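Side-chain contacts in AAR187Cp (Eremothecium gossypii, PDB 3ZIL), which probably regulates sister-chromatid cohesion as a fungal member of the Wapl family of cohesin regulators, represented here by its all-helical Wap1 domain: residues I154-L159 with C188-N193; C230-T235 with L278-G283; N236-L241 with V289-T294; L284-V289 with H368-R373. All coordinates share one frame; numbering follows the deposited sequence.

From the N terminus, contact 1 comes first: it joins helix 147-158 to helix 185-193, closing a loop of 28 residues, half of them helical. Contacts 2, 3 and 4 follow, so contact 1 stands in series with all of them. Contacts 2 and 3 cross, because their segments alternate along helices 225-235, 238-243, 272-289 and 293-296. Contact 4 opens on helix 272-289 once contact 2 has closed and reaches helix 365-375; it crosses contact 3 and shares V289 with it. The four touch as a relay: E192 meets K233 between contacts 1 and 2, T235 meets N287 between contacts 2 and 4, and E291 meets R370 between contacts 3 and 4.

Contact 1: I154-L159 with C188-N193; sequences IWATYL and CSLLEN
L190 lays its CD2 methyl over the five-membered ring of the W155 indole, and that overlap is the main aromatic element of the contact, with A156 beside it. The methyl carbon stands 3.5 Å from the centroid of that ring and only 9° off the ring normal, a CH-pi interaction made squarely over the face. The second branch of the leucine reaches the six-membered part of the indole, where L190 CD1 lies 3.8 Å from W155 CE3, so the forked end of one side chain spans both rings. W155 presents this face because its CG is anti to the backbone N (chi1 -174°), which swings the indole beside the carbonyl carbon and toward helix 185-193. A156 supplies the neighbouring wall: its CB is 3.7 Å from L190 CD2, and its CA is 3.6 Å from the same methyl. One methyl is thus seated between an aromatic face and a helix backbone, and the small alanine is consistent with the close approach of the helices, the CA atoms of A156 and L190 being only 6.2 Å apart. Other helices complete the surroundings: W155 also packs on L108, I112 and A116 of helix 108-116, while L190 touches L172 of helix 168-178. Purely apolar and largely buried, the contact is helix-to-helix core packing of the all-helical Wap1 domain, whose family belongs to the same clan as the TPR repeats.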
loop_
_atom_site.group_PDB
_atom_site.type_symbol
_atom_site.label_atom_id
_atom_site.label_comp_id
_atom_site.label_asym_id
_atom_site.label_seq_id
_atom_site.Cartn_x
_atom_site.Cartn_y
_atom_site.Cartn_z
ATOM N N ILE A 154 -3.393 9.343 9.626
ATOM C CA ILE A 154 -4.151 8.893 10.735
ATOM C C ILE A 154 -4.550 7.437 10.549
ATOM O O ILE A 154 -4.462 6.632 11.501
ATOM C CB ILE A 154 -5.443 9.739 10.943
ATOM C CG1 ILE A 154 -5.079 11.185 11.211
ATOM C CG2 ILE A 154 -6.309 9.062 12.022
ATOM C CD1 ILE A 154 -4.263 11.280 12.539
ATOM N N TRP A 155 -5.082 7.135 9.359
ATOM C CA TRP A 155 -5.620 5.838 9.035
ATOM C C TRP A 155 -4.562 4.778 9.161
ATOM O O TRP A 155 -4.804 3.732 9.771
ATOM C CB TRP A 155 -6.115 5.895 7.571
ATOM C CG TRP A 155 -6.838 4.643 7.099
ATOM C CD1 TRP A 155 -6.990 3.391 7.766
ATOM C CD2 TRP A 155 -7.481 4.466 5.796
ATOM N NE1 TRP A 155 -7.667 2.488 6.975
ATOM C CE2 TRP A 155 -7.948 3.061 5.749
ATOM C CE3 TRP A 155 -7.643 5.284 4.662
ATOM C CZ2 TRP A 155 -8.651 2.586 4.678
ATOM C CZ3 TRP A 155 -8.321 4.782 3.567
ATOM C CH2 TRP A 155 -8.837 3.456 3.586
ATOM N N ALA A 156 -3.355 5.039 8.656
ATOM C CA ALA A 156 -2.337 3.993 8.659
ATOM C C ALA A 156 -1.711 3.979 10.061
ATOM O O ALA A 156 -1.179 2.957 10.475
ATOM C CB ALA A 156 -1.264 4.287 7.708
ATOM N N THR A 157 -1.817 5.060 10.810
ATOM C CA THR A 157 -0.994 5.089 12.080
ATOM C C THR A 157 -1.804 4.539 13.259
ATOM O O THR A 157 -1.280 3.869 14.134
ATOM C CB THR A 157 -0.463 6.505 12.417
ATOM O OG1 THR A 157 0.314 6.989 11.332
ATOM C CG2 THR A 157 0.404 6.558 13.762
ATOM N N TYR A 158 -3.072 4.882 13.305
ATOM C CA TYR A 158 -3.945 4.586 14.455
ATOM C C TYR A 158 -5.024 3.594 14.066
ATOM O O TYR A 158 -5.619 3.001 14.910
ATOM C CB TYR A 158 -4.613 5.908 14.934
ATOM C CG TYR A 158 -3.579 6.903 15.406
ATOM C CD1 TYR A 158 -2.828 6.662 16.546
ATOM C CD2 TYR A 158 -3.302 8.083 14.643
ATOM C CE1 TYR A 158 -1.799 7.580 16.950
ATOM C CE2 TYR A 158 -2.275 8.945 15.005
ATOM C CZ TYR A 158 -1.569 8.721 16.199
ATOM O OH TYR A 158 -0.578 9.640 16.554
ATOM N N LEU A 159 -5.295 3.412 12.776
ATOM C CA LEU A 159 -6.496 2.645 12.460
ATOM C C LEU A 159 -6.181 1.515 11.515
ATOM O O LEU A 159 -7.047 1.094 10.752
ATOM C CB LEU A 159 -7.582 3.548 11.882
ATOM C CG LEU A 159 -8.051 4.715 12.758
ATOM C CD1 LEU A 159 -8.957 5.655 11.960
ATOM C CD2 LEU A 159 -8.718 4.163 14.032
ATOM N N CYS A 188 -0.195 2.935 -0.484
ATOM C CA CYS A 188 -0.020 1.539 -0.903
ATOM C C CYS A 188 -0.197 0.566 0.253
ATOM O O CYS A 188 -0.765 -0.528 0.082
ATOM C CB CYS A 188 1.374 1.330 -1.491
ATOM S SG CYS A 188 1.531 2.067 -3.120
ATOM N N SER A 189 0.450 0.887 1.372
ATOM C CA SER A 189 0.267 0.042 2.557
ATOM C C SER A 189 -1.202 -0.090 2.983
ATOM O O SER A 189 -1.653 -1.164 3.209
ATOM C CB SER A 189 1.128 0.553 3.730
ATOM O OG SER A 189 0.605 -0.066 4.897
ATOM N N LEU A 190 -1.970 1.008 3.069
ATOM C CA LEU A 190 -3.362 0.888 3.346
ATOM C C LEU A 190 -4.194 0.070 2.286
ATOM O O LEU A 190 -5.100 -0.680 2.626
ATOM C CB LEU A 190 -3.926 2.329 3.375
ATOM C CG LEU A 190 -3.524 3.237 4.483
ATOM C CD1 LEU A 190 -3.931 4.653 4.127
ATOM C CD2 LEU A 190 -4.074 2.696 5.847
ATOM N N LEU A 191 -3.897 0.272 1.008
ATOM C CA LEU A 191 -4.463 -0.514 -0.068
ATOM C C LEU A 191 -4.174 -2.023 0.193
ATOM O O LEU A 191 -5.093 -2.839 0.222
ATOM C CB LEU A 191 -3.908 -0.051 -1.420
ATOM C CG LEU A 191 -4.641 -0.566 -2.723
ATOM C CD1 LEU A 191 -4.118 0.304 -3.909
ATOM C CD2 LEU A 191 -4.465 -2.085 -2.952
ATOM N N GLU A 192 -2.917 -2.360 0.420
ATOM C CA GLU A 192 -2.469 -3.724 0.644
ATOM C C GLU A 192 -3.156 -4.342 1.861
ATOM O O GLU A 192 -3.684 -5.421 1.808
ATOM C CB GLU A 192 -0.964 -3.737 0.836
ATOM C CG GLU A 192 -0.256 -5.065 0.770
ATOM C CD GLU A 192 1.151 -5.020 1.336
ATOM O OE1 GLU A 192 1.891 -4.078 1.161
ATOM O OE2 GLU A 192 1.493 -5.969 1.970
ATOM N N ASN A 193 -3.171 -3.596 2.944
ATOM C CA ASN A 193 -3.832 -4.072 4.144
ATOM C C ASN A 193 -5.352 -4.130 4.116
ATOM O O ASN A 193 -5.918 -4.627 5.053
ATOM C CB ASN A 193 -3.305 -3.383 5.414
ATOM C CG ASN A 193 -1.832 -3.674 5.615
ATOM O OD1 ASN A 193 -1.019 -2.789 5.833
ATOM N ND2 ASN A 193 -1.472 -4.895 5.424
#

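Contact 2: C230-T235 with L278-G283; sequences CLIKLT and LILQLG
Helix-to-helix packing in the interior of the Wap1 domain brings helix 225-235 against helix 272-289, and here it rests on one isoleucine. I232 reaches across with its longer branch: CG1 is anti to the carbonyl carbon (chi1 -72°) and the chain then runs on extended (chi2 167°), which carries CD1 out to the partner helix. There CD1 comes to 3.8 Å from L280 CD2, and the two side chains cross at about a right angle, so they meet through methyl groups rather than lying alongside one another. The same methyl rests 3.6 Å from L280 O, a backbone carbonyl oxygen. Further along the same helix I232 lies against the bare backbone of G283, its CG1 approaching G283 C to 4.3 Å; a CB on that residue would lie within contact range of I232 CD1. I232 also packs on L284 and N287 of helix 272-289, and an apolar side chain of the bound peptide rests against it. L280 meets an acidic side chain of that peptide and L228 of helix 225-235. Between these segments apolar side chains do the touching, one of them resting on the backbone of the partner helix, so the contact depends on van der Waals fit and on burial from water, with no polar pair between the two segments to fix it.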
loop_
_atom_site.group_PDB
_atom_site.type_symbol
_atom_site.label_atom_id
_atom_site.label_comp_id
_atom_site.label_asym_id
_atom_site.label_seq_id
_atom_site.Cartn_x
_atom_site.Cartn_y
_atom_site.Cartn_z
ATOM N N CYS A 230 1.243 -4.193 -3.741
ATOM C CA CYS A 230 -0.187 -4.260 -4.003
ATOM C C CYS A 230 -0.489 -5.191 -5.172
ATOM O O CYS A 230 -1.436 -6.005 -5.073
ATOM C CB CYS A 230 -0.781 -2.873 -4.279
ATOM S SG CYS A 230 -0.543 -1.788 -2.822
ATOM N N LEU A 231 0.276 -5.074 -6.260
ATOM C CA LEU A 231 0.004 -5.853 -7.484
ATOM C C LEU A 231 0.153 -7.352 -7.189
ATOM O O LEU A 231 -0.674 -8.202 -7.642
ATOM C CB LEU A 231 0.891 -5.456 -8.667
ATOM C CG LEU A 231 0.580 -4.151 -9.387
ATOM C CD1 LEU A 231 1.762 -3.594 -10.165
ATOM C CD2 LEU A 231 -0.722 -4.234 -10.276
ATOM N N ILE A 232 1.170 -7.687 -6.413
ATOM C CA ILE A 232 1.350 -9.115 -6.039
ATOM C C ILE A 232 0.097 -9.607 -5.219
ATOM O O ILE A 232 -0.591 -10.586 -5.602
ATOM C CB ILE A 232 2.635 -9.296 -5.210
ATOM C CG1 ILE A 232 3.854 -9.128 -6.095
ATOM C CG2 ILE A 232 2.571 -10.597 -4.447
ATOM C CD1 ILE A 232 5.129 -8.969 -5.314
ATOM N N LYS A 233 -0.205 -8.886 -4.151
ATOM C CA LYS A 233 -1.329 -9.175 -3.337
ATOM C C LYS A 233 -2.627 -9.267 -4.093
ATOM O O LYS A 233 -3.374 -10.143 -3.829
ATOM C CB LYS A 233 -1.466 -8.272 -2.111
ATOM C CG LYS A 233 -2.185 -8.978 -0.965
ATOM C CD LYS A 233 -1.938 -8.459 0.433
ATOM C CE LYS A 233 -2.933 -9.018 1.429
ATOM N NZ LYS A 233 -3.139 -8.234 2.669
ATOM N N LEU A 234 -2.860 -8.386 -5.042
ATOM C CA LEU A 234 -4.120 -8.466 -5.810
ATOM C C LEU A 234 -4.100 -9.712 -6.724
ATOM O O LEU A 234 -5.095 -10.393 -6.868
ATOM C CB LEU A 234 -4.365 -7.198 -6.613
ATOM C CG LEU A 234 -4.550 -5.833 -5.881
ATOM C CD1 LEU A 234 -4.187 -4.607 -6.760
ATOM C CD2 LEU A 234 -5.992 -5.816 -5.428
ATOM N N THR A 235 -2.945 -9.992 -7.318
ATOM C CA THR A 235 -2.828 -11.111 -8.211
ATOM C C THR A 235 -2.787 -12.493 -7.543
ATOM O O THR A 235 -2.753 -13.507 -8.264
ATOM C CB THR A 235 -1.713 -10.928 -9.234
ATOM O OG1 THR A 235 -0.465 -10.640 -8.586
ATOM C CG2 THR A 235 -2.056 -9.826 -10.213
ATOM N N LEU A 278 14.044 -6.718 -7.886
ATOM C CA LEU A 278 13.962 -7.794 -8.809
ATOM C C LEU A 278 13.129 -8.894 -8.198
ATOM O O LEU A 278 12.355 -9.546 -8.917
ATOM C CB LEU A 278 15.353 -8.374 -9.115
ATOM C CG LEU A 278 16.216 -7.599 -10.075
ATOM C CD1 LEU A 278 17.569 -8.306 -10.015
ATOM C CD2 LEU A 278 15.678 -7.649 -11.511
ATOM N N ILE A 279 13.312 -9.152 -6.885
ATOM C CA ILE A 279 12.512 -10.233 -6.269
ATOM C C ILE A 279 11.016 -9.899 -6.391
ATOM O O ILE A 279 10.176 -10.749 -6.708
ATOM C CB ILE A 279 12.892 -10.444 -4.781
ATOM C CG1 ILE A 279 14.302 -11.145 -4.651
ATOM C CG2 ILE A 279 11.781 -11.257 -4.067
ATOM C CD1 ILE A 279 14.892 -11.116 -3.220
ATOM N N LEU A 280 10.639 -8.653 -6.091
ATOM C CA LEU A 280 9.220 -8.312 -6.169
ATOM C C LEU A 280 8.665 -8.335 -7.664
ATOM O O LEU A 280 7.544 -8.857 -7.914
ATOM C CB LEU A 280 8.957 -6.909 -5.505
ATOM C CG LEU A 280 9.173 -6.845 -4.007
ATOM C CD1 LEU A 280 9.202 -5.373 -3.571
ATOM C CD2 LEU A 280 8.025 -7.581 -3.298
ATOM N N GLN A 281 9.424 -7.786 -8.642
ATOM C CA GLN A 281 8.999 -7.948 -10.020
ATOM C C GLN A 281 8.894 -9.419 -10.467
ATOM O O GLN A 281 7.952 -9.786 -11.171
ATOM C CB GLN A 281 9.947 -7.204 -10.980
ATOM C CG GLN A 281 10.091 -5.721 -10.636
ATOM C CD GLN A 281 10.969 -4.905 -11.631
ATOM O OE1 GLN A 281 11.881 -5.416 -12.256
ATOM N NE2 GLN A 281 10.647 -3.635 -11.774
ATOM N N LEU A 282 9.851 -10.270 -10.051
ATOM C CA LEU A 282 9.746 -11.706 -10.397
ATOM C C LEU A 282 8.558 -12.374 -9.663
ATOM O O LEU A 282 7.866 -13.165 -10.232
ATOM C CB LEU A 282 11.056 -12.451 -10.071
ATOM C CG LEU A 282 12.191 -12.096 -11.047
ATOM C CD1 LEU A 282 13.601 -12.316 -10.469
ATOM C CD2 LEU A 282 12.060 -12.833 -12.402
ATOM N N GLY A 283 8.351 -12.033 -8.403
ATOM C CA GLY A 283 7.209 -12.536 -7.649
ATOM C C GLY A 283 5.954 -12.111 -8.399
ATOM O O GLY A 283 5.016 -12.907 -8.544
#

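Contact 3: N236-L241 with V289-T294; sequences NHTTVL and VSEATT
Two torsions of E291 bring this contact together: chi1 of -54° sets CG beside the backbone N, and chi2 of -70° folds the chain so that the carboxylate end comes to lie against T238. T238 answers with its methyl, its chi1 of 52° placing CG2 beside its own backbone N and facing the bent glutamate. T238 CG2 touches the carboxyl carbon E291 CD at 3.4 Å and lies 3.5 Å from E291 OE1, the two side chains crossing at about a right angle. Nearer the root of the glutamate, L241 CD1 is 3.7 Å from E291 CB and 3.9 Å from E291 CG. L241 therefore packs on the aliphatic CB-CG part of the glutamate, and T238 CG2 against its carboxylate. That carboxylate, resting on T238, also forms a salt bridge through OE2 with R370 of helix 365-375. The pairing probably keeps it turned as it is. An alanine here would keep CB beside L241 but is likely to leave R370 without its acidic mate and T238 CG2 without the chain it leans on. L241 is also backed by L248 of helix 248-261. The contact joins the first turn of helix 238-243 to the loop after helix 272-289, plain packing of a helix start on an inter-helix loop in the all-helical Wap1 domain.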
loop_
_atom_site.group_PDB
_atom_site.type_symbol
_atom_site.label_atom_id
_atom_site.label_comp_id
_atom_site.label_asym_id
_atom_site.label_seq_id
_atom_site.Cartn_x
_atom_site.Cartn_y
_atom_site.Cartn_z
ATOM N N ASN A 236 -2.804 -12.540 -6.190
ATOM C CA ASN A 236 -2.896 -13.774 -5.442
ATOM C C ASN A 236 -4.268 -14.388 -5.722
ATOM O O ASN A 236 -4.436 -15.587 -5.649
ATOM C CB ASN A 236 -2.762 -13.556 -3.918
ATOM C CG ASN A 236 -1.330 -13.262 -3.465
ATOM O OD1 ASN A 236 -0.355 -13.587 -4.158
ATOM N ND2 ASN A 236 -1.193 -12.716 -2.248
ATOM N N HIS A 237 -5.260 -13.558 -6.027
ATOM C CA HIS A 237 -6.609 -14.051 -6.355
ATOM C C HIS A 237 -6.702 -14.225 -7.812
ATOM O O HIS A 237 -6.696 -13.240 -8.577
ATOM C CB HIS A 237 -7.628 -13.021 -5.861
ATOM C CG HIS A 237 -7.442 -12.700 -4.417
ATOM N ND1 HIS A 237 -7.887 -13.511 -3.453
ATOM C CD2 HIS A 237 -6.721 -11.663 -3.778
ATOM C CE1 HIS A 237 -7.496 -13.035 -2.260
ATOM N NE2 HIS A 237 -6.789 -11.884 -2.476
ATOM N N THR A 238 -6.728 -15.488 -8.237
ATOM C CA THR A 238 -6.602 -15.810 -9.653
ATOM C C THR A 238 -7.795 -15.299 -10.415
ATOM O O THR A 238 -7.657 -14.946 -11.587
ATOM C CB THR A 238 -6.383 -17.326 -9.922
ATOM O OG1 THR A 238 -7.387 -18.042 -9.245
ATOM C CG2 THR A 238 -5.057 -17.774 -9.340
ATOM N N THR A 239 -8.956 -15.187 -9.761
ATOM C CA THR A 239 -10.082 -14.594 -10.478
ATOM C C THR A 239 -9.868 -13.098 -10.888
ATOM O O THR A 239 -10.404 -12.675 -11.911
ATOM C CB THR A 239 -11.475 -14.868 -9.860
ATOM O OG1 THR A 239 -11.739 -13.964 -8.821
ATOM C CG2 THR A 239 -11.552 -16.205 -9.272
ATOM N N VAL A 240 -9.052 -12.344 -10.125
ATOM C CA VAL A 240 -8.555 -11.001 -10.546
ATOM C C VAL A 240 -7.790 -11.061 -11.850
ATOM O O VAL A 240 -7.909 -10.194 -12.702
ATOM C CB VAL A 240 -7.635 -10.321 -9.456
ATOM C CG1 VAL A 240 -6.983 -9.088 -10.009
ATOM C CG2 VAL A 240 -8.432 -9.942 -8.181
ATOM N N LEU A 241 -6.970 -12.101 -12.028
ATOM C CA LEU A 241 -6.259 -12.278 -13.299
ATOM C C LEU A 241 -7.240 -12.568 -14.489
ATOM O O LEU A 241 -7.112 -11.986 -15.594
ATOM C CB LEU A 241 -5.209 -13.445 -13.106
ATOM C CG LEU A 241 -4.090 -13.126 -12.049
ATOM C CD1 LEU A 241 -3.134 -14.367 -11.941
ATOM C CD2 LEU A 241 -3.290 -11.940 -12.604
ATOM N N VAL A 289 2.434 -15.468 -14.566
ATOM C CA VAL A 289 2.769 -16.487 -15.549
ATOM C C VAL A 289 2.452 -17.932 -15.162
ATOM O O VAL A 289 2.287 -18.746 -16.095
ATOM C CB VAL A 289 4.219 -16.451 -16.026
ATOM C CG1 VAL A 289 4.526 -15.069 -16.602
ATOM C CG2 VAL A 289 5.161 -16.910 -14.911
ATOM N N SER A 290 2.391 -18.253 -13.844
ATOM C CA SER A 290 2.012 -19.598 -13.388
ATOM C C SER A 290 0.497 -19.798 -13.528
ATOM O O SER A 290 -0.002 -20.898 -13.424
ATOM C CB SER A 290 2.423 -19.801 -11.933
ATOM O OG SER A 290 1.631 -18.972 -11.093
ATOM N N GLU A 291 -0.269 -18.728 -13.730
ATOM C CA GLU A 291 -1.737 -18.869 -13.791
ATOM C C GLU A 291 -2.254 -18.575 -15.202
ATOM O O GLU A 291 -3.317 -18.959 -15.538
ATOM C CB GLU A 291 -2.416 -17.910 -12.820
ATOM C CG GLU A 291 -1.927 -18.010 -11.369
ATOM C CD GLU A 291 -2.373 -19.326 -10.716
ATOM O OE1 GLU A 291 -3.228 -20.016 -11.292
ATOM O OE2 GLU A 291 -1.906 -19.668 -9.622
ATOM N N ALA A 292 -1.532 -17.837 -16.007
ATOM C CA ALA A 292 -2.097 -17.407 -17.323
ATOM C C ALA A 292 -1.133 -17.823 -18.377
ATOM O O ALA A 292 -0.205 -17.097 -18.658
ATOM C CB ALA A 292 -2.348 -15.899 -17.402
ATOM N N THR A 293 -1.349 -19.000 -18.963
ATOM C CA THR A 293 -0.352 -19.541 -19.915
ATOM C C THR A 293 -0.244 -18.652 -21.191
ATOM O O THR A 293 0.849 -18.443 -21.749
ATOM C CB THR A 293 -0.555 -21.058 -20.130
ATOM O OG1 THR A 293 -0.677 -21.327 -21.514
ATOM C CG2 THR A 293 -1.805 -21.568 -19.396
ATOM N N THR A 294 -1.348 -17.986 -21.550
ATOM C CA THR A 294 -1.314 -17.016 -22.651
ATOM C C THR A 294 -0.286 -15.878 -22.328
ATOM O O THR A 294 0.562 -15.535 -23.171
ATOM C CB THR A 294 -2.731 -16.427 -22.880
ATOM O OG1 THR A 294 -3.056 -15.595 -21.751
ATOM C CG2 THR A 294 -3.782 -17.552 -22.934
#

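Contact 4: L284-V289 with H368-R373; sequences LLLNIV and HTRITR
The guanidinium group of R370 is met at its edge by N287 OD1, which sits in its plane, and over one face by L286 O, the backbone carbonyl of the residue before. The edge contact is a hydrogen bond: R370 NH1 donates to N287 OD1 over 2.9 Å, nearly straight at 167°. On the acceptor side the donor lies in the carbonyl plane, at a C=O...donor angle of 151°, although the amide and guanidinium planes stand 81° apart. The bend of the arginine chain at chi2 brings the group across to helix 272-289. L286 flanks the same nitrogen, its CG 3.9 Å from R370 NH1. A water widens the grip, donating to N287 O at 3.0 Å and accepting from R370 NH2 at 3.3 Å; the same NH2 forms a salt bridge with E291. Buried as it is, the guanidinium is thus met by an amide oxygen, a water and a carboxylate, which probably fixes its rotation and steadies its charge. N287 is itself positioned from behind, its ND2 being hydrogen-bonded to N236 and T235. With a methionine in place of R370, N287 OD1 would probably lose its donor and the carboxylate of E291 its counter-charge. R370 O, for its part, is held by Y332 of helix 321-336. Such a buried arginine, bridging a helix and the loop that follows it, links helix 365-375 to helix 272-289 and the loop after it within the helical Wap1 domain.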
loop_
_atom_site.group_PDB
_atom_site.type_symbol
_atom_site.label_atom_id
_atom_site.label_comp_id
_atom_site.label_asym_id
_atom_site.label_seq_id
_atom_site.Cartn_x
_atom_site.Cartn_y
_atom_site.Cartn_z
ATOM N N LEU A 284 5.931 -10.886 -8.930
ATOM C CA LEU A 284 4.699 -10.479 -9.651
ATOM C C LEU A 284 4.562 -11.248 -10.994
ATOM O O LEU A 284 3.492 -11.771 -11.302
ATOM C CB LEU A 284 4.607 -8.960 -9.802
ATOM C CG LEU A 284 3.465 -8.478 -10.673
ATOM C CD1 LEU A 284 2.134 -8.906 -10.054
ATOM C CD2 LEU A 284 3.523 -6.975 -10.842
ATOM N N LEU A 285 5.653 -11.292 -11.791
ATOM C CA LEU A 285 5.700 -12.220 -12.913
ATOM C C LEU A 285 5.155 -13.638 -12.580
ATOM O O LEU A 285 4.309 -14.177 -13.337
ATOM C CB LEU A 285 7.085 -12.315 -13.517
ATOM C CG LEU A 285 7.385 -11.028 -14.332
ATOM C CD1 LEU A 285 8.867 -10.882 -14.622
ATOM C CD2 LEU A 285 6.547 -11.081 -15.604
ATOM N N LEU A 286 5.675 -14.231 -11.521
ATOM C CA LEU A 286 5.311 -15.595 -11.113
ATOM C C LEU A 286 3.798 -15.749 -10.890
ATOM O O LEU A 286 3.185 -16.731 -11.363
ATOM C CB LEU A 286 6.113 -16.024 -9.859
ATOM C CG LEU A 286 5.849 -17.496 -9.390
ATOM C CD1 LEU A 286 6.381 -18.486 -10.418
ATOM C CD2 LEU A 286 6.526 -17.777 -8.029
ATOM N N ASN A 287 3.225 -14.769 -10.181
ATOM C CA ASN A 287 1.812 -14.706 -9.944
ATOM C C ASN A 287 1.058 -14.733 -11.277
ATOM O O ASN A 287 0.080 -15.441 -11.429
ATOM C CB ASN A 287 1.426 -13.484 -9.088
ATOM C CG ASN A 287 1.020 -13.899 -7.656
ATOM O OD1 ASN A 287 1.260 -15.064 -7.247
ATOM N ND2 ASN A 287 0.430 -12.965 -6.893
ATOM N N ILE A 288 1.565 -14.030 -12.268
ATOM C CA ILE A 288 0.809 -13.923 -13.550
ATOM C C ILE A 288 1.131 -15.157 -14.400
ATOM O O ILE A 288 0.195 -15.824 -14.916
ATOM C CB ILE A 288 1.210 -12.633 -14.333
ATOM C CG1 ILE A 288 0.825 -11.359 -13.541
ATOM C CG2 ILE A 288 0.571 -12.563 -15.743
ATOM C CD1 ILE A 288 1.592 -10.133 -13.971
ATOM N N VAL A 289 2.434 -15.468 -14.566
ATOM C CA VAL A 289 2.769 -16.487 -15.549
ATOM C C VAL A 289 2.452 -17.932 -15.162
ATOM O O VAL A 289 2.287 -18.746 -16.095
ATOM C CB VAL A 289 4.219 -16.451 -16.026
ATOM C CG1 VAL A 289 4.526 -15.069 -16.602
ATOM C CG2 VAL A 289 5.161 -16.910 -14.911
ATOM N N HIS A 368 6.855 -23.432 -3.595
ATOM C CA HIS A 368 7.186 -24.865 -3.690
ATOM C C HIS A 368 6.252 -25.534 -4.692
ATOM O O HIS A 368 6.636 -26.376 -5.520
ATOM C CB HIS A 368 7.035 -25.516 -2.326
ATOM C CG HIS A 368 7.299 -27.013 -2.314
ATOM N ND1 HIS A 368 8.348 -27.575 -2.924
ATOM C CD2 HIS A 368 6.627 -28.037 -1.695
ATOM C CE1 HIS A 368 8.348 -28.886 -2.720
ATOM N NE2 HIS A 368 7.290 -29.173 -1.981
ATOM N N THR A 369 5.015 -25.122 -4.589
ATOM C CA THR A 369 3.858 -25.732 -5.210
ATOM C C THR A 369 3.963 -25.338 -6.721
ATOM O O THR A 369 3.689 -26.134 -7.628
ATOM C CB THR A 369 2.674 -25.145 -4.396
ATOM O OG1 THR A 369 2.010 -26.152 -3.634
ATOM C CG2 THR A 369 1.746 -24.221 -5.162
ATOM N N ARG A 370 4.447 -24.127 -6.986
ATOM C CA ARG A 370 4.687 -23.702 -8.372
ATOM C C ARG A 370 5.873 -24.359 -9.046
ATOM O O ARG A 370 5.872 -24.564 -10.244
ATOM C CB ARG A 370 4.732 -22.188 -8.449
ATOM C CG ARG A 370 3.292 -21.718 -8.386
ATOM C CD ARG A 370 3.162 -20.418 -7.704
ATOM N NE ARG A 370 1.810 -19.925 -7.890
ATOM C CZ ARG A 370 1.490 -18.649 -7.821
ATOM N NH1 ARG A 370 2.412 -17.683 -7.597
ATOM N NH2 ARG A 370 0.260 -18.324 -8.023
ATOM N N ILE A 371 6.878 -24.664 -8.253
ATOM C CA ILE A 371 8.034 -25.383 -8.710
ATOM C C ILE A 371 7.589 -26.813 -9.083
ATOM O O ILE A 371 7.856 -27.269 -10.175
ATOM C CB ILE A 371 9.153 -25.427 -7.643
ATOM C CG1 ILE A 371 9.768 -24.025 -7.386
ATOM C CG2 ILE A 371 10.248 -26.365 -8.135
ATOM C CD1 ILE A 371 10.525 -23.950 -6.068
ATOM N N THR A 372 6.896 -27.500 -8.180
ATOM C CA THR A 372 6.418 -28.859 -8.423
ATOM C C THR A 372 5.673 -28.984 -9.751
ATOM O O THR A 372 5.955 -29.874 -10.533
ATOM C CB THR A 372 5.454 -29.309 -7.320
ATOM O OG1 THR A 372 6.225 -29.732 -6.205
ATOM C CG2 THR A 372 4.566 -30.486 -7.844
ATOM N N ARG A 373 4.668 -28.123 -9.919
ATOM C CA ARG A 373 3.865 -28.029 -11.121
ATOM C C ARG A 373 4.721 -27.961 -12.391
ATOM O O ARG A 373 4.465 -28.723 -13.339
ATOM C CB ARG A 373 2.883 -26.831 -11.003
ATOM C CG ARG A 373 2.129 -26.460 -12.267
ATOM C CD ARG A 373 1.453 -27.695 -12.853
ATOM N NE ARG A 373 0.202 -27.422 -13.547
ATOM C CZ ARG A 373 -0.852 -28.238 -13.530
ATOM N NH1 ARG A 373 -0.825 -29.361 -12.822
ATOM N NH2 ARG A 373 -1.950 -27.918 -14.197
HETATM O O HOH W 1 -1.530 -15.781 -8.977
#